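Local coordinates for protein alpha-1,6-mannanase (Bacteroides thetaiotaomicron, PDB 4V1S) that probably hydrolyses alpha-1,6-mannosidic linkages in mannan, as a glycoside hydrolase family 76 enzyme, at residues S243-W248 with A290-A295; M270-L275 with I320-D325. All coordinates share one frame; numbering follows the deposited sequence.

Contact 1: residues S243-W248 with A290-A295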
loop_
_atom_site.group_PDB
_atom_site.type_symbol
_atom_site.label_atom_id
_atom_site.label_comp_id
_atom_site.label_asym_id
_atom_site.label_seq_id
_atom_site.Cartn_x
_atom_site.Cartn_y
_atom_site.Cartn_z
ATOM N N SER A 243 24.181 -6.807 1.207
ATOM C CA SER A 243 24.496 -7.832 2.214
ATOM C C SER A 243 23.275 -8.666 2.628
ATOM O O SER A 243 23.430 -9.819 3.045
ATOM C CB SER A 243 25.141 -7.211 3.449
ATOM O OG SER A 243 24.204 -6.511 4.257
ATOM N N ASP A 244 22.072 -8.092 2.533
ATOM C CA ASP A 244 20.855 -8.842 2.892
ATOM C C ASP A 244 19.686 -8.658 1.937
ATOM O O ASP A 244 18.615 -9.205 2.169
ATOM C CB ASP A 244 20.412 -8.527 4.319
ATOM C CG ASP A 244 20.013 -7.078 4.510
ATOM O OD1 ASP A 244 20.055 -6.282 3.532
ATOM O OD2 ASP A 244 19.689 -6.723 5.662
ATOM N N ASN A 245 19.903 -7.918 0.846
ATOM C CA ASN A 245 18.872 -7.652 -0.149
ATOM C C ASN A 245 17.659 -6.920 0.402
ATOM O O ASN A 245 16.591 -6.962 -0.183
ATOM C CB ASN A 245 18.471 -8.915 -0.893
ATOM C CG ASN A 245 19.522 -9.318 -1.893
ATOM O OD1 ASN A 245 19.727 -8.626 -2.896
ATOM N ND2 ASN A 245 20.234 -10.399 -1.605
ATOM N N LEU A 246 17.864 -6.209 1.500
ATOM C CA LEU A 246 16.826 -5.327 2.024
ATOM C C LEU A 246 17.101 -3.888 1.610
ATOM O O LEU A 246 18.180 -3.564 1.125
ATOM C CB LEU A 246 16.712 -5.457 3.538
ATOM C CG LEU A 246 16.250 -6.852 3.985
ATOM C CD1 LEU A 246 16.103 -6.910 5.495
ATOM C CD2 LEU A 246 14.964 -7.300 3.293
ATOM N N LEU A 247 16.088 -3.049 1.776
ATOM C CA LEU A 247 16.136 -1.669 1.284
ATOM C C LEU A 247 16.339 -0.682 2.416
ATOM O O LEU A 247 15.621 -0.715 3.425
ATOM C CB LEU A 247 14.825 -1.301 0.564
ATOM C CG LEU A 247 14.562 -1.797 -0.862
ATOM C CD1 LEU A 247 15.531 -1.207 -1.887
ATOM C CD2 LEU A 247 14.554 -3.314 -0.957
ATOM N N TRP A 248 17.304 0.212 2.222
ATOM C CA TRP A 248 17.450 1.375 3.083
ATOM C C TRP A 248 16.278 2.334 2.824
ATOM O O TRP A 248 15.495 2.133 1.913
ATOM C CB TRP A 248 18.808 2.056 2.848
ATOM C CG TRP A 248 19.967 1.174 3.232
ATOM C CD1 TRP A 248 20.084 0.449 4.372
ATOM C CD2 TRP A 248 21.174 0.938 2.485
ATOM N NE1 TRP A 248 21.280 -0.232 4.388
ATOM C CE2 TRP A 248 21.956 0.039 3.233
ATOM C CE3 TRP A 248 21.659 1.382 1.248
ATOM C CZ2 TRP A 248 23.226 -0.402 2.802
ATOM C CZ3 TRP A 248 22.892 0.937 0.811
ATOM C CH2 TRP A 248 23.662 0.045 1.578
ATOM N N ALA A 290 13.378 -10.523 -6.350
ATOM C CA ALA A 290 12.149 -10.587 -5.543
ATOM C C ALA A 290 12.240 -11.707 -4.505
ATOM O O ALA A 290 11.920 -11.504 -3.334
ATOM C CB ALA A 290 10.948 -10.780 -6.435
ATOM N N LYS A 291 12.703 -12.883 -4.933
ATOM C CA LYS A 291 12.795 -14.019 -4.031
ATOM C C LYS A 291 13.820 -13.766 -2.927
ATOM O O LYS A 291 13.590 -14.099 -1.776
ATOM C CB LYS A 291 13.146 -15.286 -4.798
ATOM C CG LYS A 291 12.000 -15.845 -5.611
ATOM C CD LYS A 291 12.493 -17.057 -6.391
ATOM C CE LYS A 291 11.420 -17.660 -7.255
ATOM N NZ LYS A 291 11.966 -18.839 -7.993
ATOM N N ALA A 292 14.956 -13.169 -3.286
ATOM C CA ALA A 292 15.998 -12.885 -2.295
ATOM C C ALA A 292 15.542 -11.879 -1.244
ATOM O O ALA A 292 15.750 -12.075 -0.032
ATOM C CB ALA A 292 17.275 -12.402 -2.973
ATOM N N THR A 293 14.944 -10.782 -1.709
ATOM C CA THR A 293 14.442 -9.766 -0.803
ATOM C C THR A 293 13.270 -10.279 0.070
ATOM O O THR A 293 13.228 -9.989 1.267
ATOM C CB THR A 293 14.047 -8.519 -1.584
ATOM O OG1 THR A 293 15.208 -7.989 -2.238
ATOM C CG2 THR A 293 13.389 -7.451 -0.709
ATOM N N LEU A 294 12.383 -11.069 -0.510
ATOM C CA LEU A 294 11.283 -11.651 0.250
ATOM C C LEU A 294 11.803 -12.627 1.342
ATOM O O LEU A 294 11.359 -12.568 2.476
ATOM C CB LEU A 294 10.278 -12.319 -0.660
ATOM C CG LEU A 294 9.071 -12.909 0.016
ATOM C CD1 LEU A 294 8.246 -11.907 0.805
ATOM C CD2 LEU A 294 8.237 -13.590 -1.052
ATOM N N ALA A 295 12.771 -13.460 1.035
ATOM C CA ALA A 295 13.318 -14.347 2.044
ATOM C C ALA A 295 13.943 -13.571 3.197
ATOM O O ALA A 295 13.756 -13.917 4.358
ATOM C CB ALA A 295 14.334 -15.306 1.418
#
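Thr293 and Asn245 bury the most surface here, and the one hydrogen bond between the segments runs from the threonine side chain to the asparagine backbone: Thr293 OG1 donates to Asn245 O at 2.7 Å. The hydroxyl lies in the plane of that carbonyl, with a C=O...donor angle of 146°. With OG1 anti to the threonine's own carbonyl carbon (chi1 -62°), the hydroxyl faces Asn245 O, and CG2 lies against the same oxygen, with Thr293 CG2 and Asn245 O 3.3 Å apart; Thr293 CA adds a CH...O contact. Gln289, one helical turn before Thr293, is hydrogen-bonded through NE2 to both Thr293 OG1 and Asn245 OD1, which ties the two residues together a second time and fixes the oxygen end of the Asn245 amide. The nitrogen end of the Asn245 amide lies against a methyl, Asn245 ND2 to Ala292 CB being 3.8 Å.

Asn245 has left-handed backbone angles and sits inside an Asx turn, in which Asp244 OD1 accepts from Leu246 N at 3.0 Å, met from above the carboxylate plane. This turn leads into strand 246-252 and lies against helix 284-301, within a family known for its (alpha/alpha)6 barrel. Asp244 has two further partners: OD2 forms a salt bridge to Lys262, and the backbone O is hydrogen-bonded with Ser296 OG on the same helix.

Beyond the turn, leucine methyls reach the helix. Leu246 CD2 lies 3.8 Å from Thr293 O, an oxygen also hydrogen-bonded with Ser297 OG, and the Leu246 side chain also touches Ser296, Ser297, Lys300 and Trp301. Leu247 CD2 reaches Thr293 CG2 more loosely, at 4.3 Å.

Contact 2: residues M270-L275 with I320-D325; sequences MIRSWL and IDSWFD
Arg272 grips Asp325 side-on with two nitrogens, one to each carboxylate oxygen. Arg272 NE donates to Asp325 OD2 at 2.7 Å, almost straight (172°) and in the guanidinium plane; Arg272 NH2 reaches the syn lone pair of Asp325 OD1 at 3.0 Å. A bend at chi3 (73°) places NE for this. Asp325 OD2 also accepts from a water that donates to Arg272 O. Arg272 NH1 donates to a second water, which donates to Asp321 OD2; the direct Arg272 NH1 to Asp321 OD2 separation of 3.8 Å is a long charge pairing only. Asp321 CB lies over one guanidinium face; its OD2 is hydrogen-bonded with Tyr382 OH, and OD1 pairs with Arg386. Replacing Arg272 by an alanine would probably leave the charge of Asp325 without its mate and open a gap above Asp321 CB.

Ser322 OG, bonded to Ser318 O, packs against Ile271 CG2 at 3.7 Å, and Leu275 CD1 meets Asp325 CB at 3.6 Å. The Arg272-Asp321-Asp325 salt-bridge network thus joins two helices of the family's (alpha/alpha)6 barrel. Segments 270-275 and 320-325 run nearly parallel, axes 20° apart in direction and 9.3 Å at closest approach; helix 284-301 touches Ile271 and Leu275, while helix 374-394 packs on Asp321 and Phe324.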
loop_
_atom_site.group_PDB
_atom_site.type_symbol
_atom_site.label_atom_id
_atom_site.label_comp_id
_atom_site.label_asym_id
_atom_site.label_seq_id
_atom_site.Cartn_x
_atom_site.Cartn_y
_atom_site.Cartn_z
ATOM N N MET A 270 8.933 -3.053 -3.367
ATOM C CA MET A 270 9.927 -3.433 -4.371
ATOM C C MET A 270 9.706 -4.854 -4.892
ATOM O O MET A 270 9.734 -5.069 -6.093
ATOM C CB MET A 270 11.371 -3.239 -3.891
ATOM C CG MET A 270 11.783 -1.776 -3.643
ATOM S SD MET A 270 11.723 -0.688 -5.088
ATOM C CE MET A 270 13.171 -1.294 -5.934
ATOM N N ILE A 271 9.401 -5.783 -3.998
ATOM C CA ILE A 271 9.094 -7.154 -4.384
ATOM C C ILE A 271 7.906 -7.158 -5.372
ATOM O O ILE A 271 7.967 -7.787 -6.436
ATOM C CB ILE A 271 8.820 -8.037 -3.150
ATOM C CG1 ILE A 271 10.091 -8.252 -2.345
ATOM C CG2 ILE A 271 8.232 -9.385 -3.567
ATOM C CD1 ILE A 271 9.785 -8.633 -0.893
ATOM N N ARG A 272 6.808 -6.487 -5.015
ATOM C CA ARG A 272 5.643 -6.498 -5.884
ATOM C C ARG A 272 6.004 -5.928 -7.268
ATOM O O ARG A 272 5.568 -6.435 -8.315
ATOM C CB ARG A 272 4.500 -5.710 -5.256
ATOM C CG ARG A 272 4.029 -6.264 -3.933
ATOM C CD ARG A 272 2.662 -5.715 -3.558
ATOM N NE ARG A 272 1.683 -6.355 -4.424
ATOM C CZ ARG A 272 0.472 -5.912 -4.712
ATOM N NH1 ARG A 272 0.005 -4.778 -4.197
ATOM N NH2 ARG A 272 -0.289 -6.638 -5.533
ATOM N N SER A 273 6.798 -4.859 -7.269
ATOM C CA SER A 273 7.246 -4.236 -8.519
ATOM C C SER A 273 8.078 -5.201 -9.344
ATOM O O SER A 273 7.835 -5.367 -10.546
ATOM C CB SER A 273 8.031 -2.958 -8.226
ATOM O OG SER A 273 7.211 -1.973 -7.616
ATOM N N TRP A 274 9.061 -5.823 -8.703
ATOM C CA TRP A 274 9.935 -6.741 -9.402
ATOM C C TRP A 274 9.191 -7.915 -10.005
ATOM O O TRP A 274 9.537 -8.372 -11.112
ATOM C CB TRP A 274 11.051 -7.238 -8.497
ATOM C CG TRP A 274 12.073 -6.206 -8.111
ATOM C CD1 TRP A 274 12.585 -5.206 -8.887
ATOM C CD2 TRP A 274 12.739 -6.107 -6.833
ATOM N NE1 TRP A 274 13.521 -4.497 -8.174
ATOM C CE2 TRP A 274 13.636 -5.023 -6.914
ATOM C CE3 TRP A 274 12.652 -6.821 -5.633
ATOM C CZ2 TRP A 274 14.462 -4.646 -5.843
ATOM C CZ3 TRP A 274 13.449 -6.441 -4.576
ATOM C CH2 TRP A 274 14.347 -5.360 -4.680
ATOM N N LEU A 275 8.160 -8.412 -9.321
ATOM C CA LEU A 275 7.375 -9.520 -9.878
ATOM C C LEU A 275 6.672 -9.085 -11.146
ATOM O O LEU A 275 6.588 -9.863 -12.100
ATOM C CB LEU A 275 6.404 -10.101 -8.834
ATOM C CG LEU A 275 7.099 -10.816 -7.657
ATOM C CD1 LEU A 275 6.061 -11.201 -6.637
ATOM C CD2 LEU A 275 7.887 -12.045 -8.108
ATOM N N ILE A 320 2.605 -9.441 3.246
ATOM C CA ILE A 320 1.478 -10.335 2.971
ATOM C C ILE A 320 1.024 -10.196 1.521
ATOM O O ILE A 320 0.800 -11.214 0.837
ATOM C CB ILE A 320 0.319 -10.098 3.949
ATOM C CG1 ILE A 320 0.789 -10.241 5.402
ATOM C CG2 ILE A 320 -0.828 -11.057 3.642
ATOM C CD1 ILE A 320 -0.307 -10.042 6.453
ATOM N N ASP A 321 0.948 -8.966 1.001
ATOM C CA ASP A 321 0.593 -8.797 -0.409
ATOM C C ASP A 321 1.661 -9.424 -1.335
ATOM O O ASP A 321 1.312 -9.924 -2.411
ATOM C CB ASP A 321 0.411 -7.301 -0.780
ATOM C CG ASP A 321 -1.021 -6.834 -0.649
ATOM O OD1 ASP A 321 -1.904 -7.715 -0.559
ATOM O OD2 ASP A 321 -1.249 -5.602 -0.667
ATOM N N SER A 322 2.938 -9.400 -0.910
ATOM C CA SER A 322 4.027 -10.060 -1.640
ATOM C C SER A 322 3.790 -11.561 -1.708
ATOM O O SER A 322 3.994 -12.177 -2.765
ATOM C CB SER A 322 5.413 -9.712 -1.023
ATOM O OG SER A 322 5.672 -8.305 -1.142
ATOM N N TRP A 323 3.400 -12.154 -0.583
ATOM C CA TRP A 323 3.046 -13.569 -0.573
ATOM C C TRP A 323 1.908 -13.889 -1.569
ATOM O O TRP A 323 1.985 -14.890 -2.293
ATOM C CB TRP A 323 2.716 -14.062 0.824
ATOM C CG TRP A 323 3.829 -14.107 1.720
ATOM C CD1 TRP A 323 5.150 -14.360 1.420
ATOM C CD2 TRP A 323 3.757 -13.945 3.132
ATOM N NE1 TRP A 323 5.899 -14.361 2.572
ATOM C CE2 TRP A 323 5.070 -14.133 3.646
ATOM C CE3 TRP A 323 2.710 -13.698 4.015
ATOM C CZ2 TRP A 323 5.369 -14.007 5.020
ATOM C CZ3 TRP A 323 3.001 -13.599 5.395
ATOM C CH2 TRP A 323 4.317 -13.750 5.874
ATOM N N PHE A 324 0.842 -13.087 -1.575
ATOM C CA PHE A 324 -0.231 -13.295 -2.526
ATOM C C PHE A 324 0.289 -13.201 -3.959
ATOM O O PHE A 324 -0.095 -14.014 -4.799
ATOM C CB PHE A 324 -1.374 -12.308 -2.277
ATOM C CG PHE A 324 -2.169 -12.564 -1.000
ATOM C CD1 PHE A 324 -2.688 -13.845 -0.729
ATOM C CD2 PHE A 324 -2.450 -11.524 -0.098
ATOM C CE1 PHE A 324 -3.457 -14.070 0.406
ATOM C CE2 PHE A 324 -3.251 -11.735 1.008
ATOM C CZ PHE A 324 -3.730 -13.018 1.282
ATOM N N ASP A 325 1.159 -12.216 -4.246
ATOM C CA ASP A 325 1.713 -12.087 -5.581
ATOM C C ASP A 325 2.565 -13.296 -5.937
ATOM O O ASP A 325 2.550 -13.741 -7.087
ATOM C CB ASP A 325 2.597 -10.857 -5.740
ATOM C CG ASP A 325 1.834 -9.564 -5.789
ATOM O OD1 ASP A 325 0.567 -9.529 -5.875
ATOM O OD2 ASP A 325 2.528 -8.535 -5.711
HETATM O O HOH W 1 0.635 -3.840 -1.637
HETATM O O HOH W 2 3.137 -7.828 -8.199
#

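In the fold
From the N terminus, the chain reaches 243-248 at the start of strand 246-252, then enters helix 264-281, which carries 270-275. Helix 284-301 follows, and its 290-295 segment returns to the turn, closing contact 1 over 41 intervening residues. After helix 284-301 comes helix 313-330, where 320-325 meets 270-275 and closes contact 2 over 44. The segments alternate, so the two closures cross rather than nest. Their centres lie about 12 Å apart, and they touch directly: Thr293 OG1 is 3.3 Å from Trp274 CZ3, and Leu294 CA is 3.6 Å from Ile271 CD1. Three successive helices are thereby joined with the strand that the other three of the small antiparallel sheet pair with.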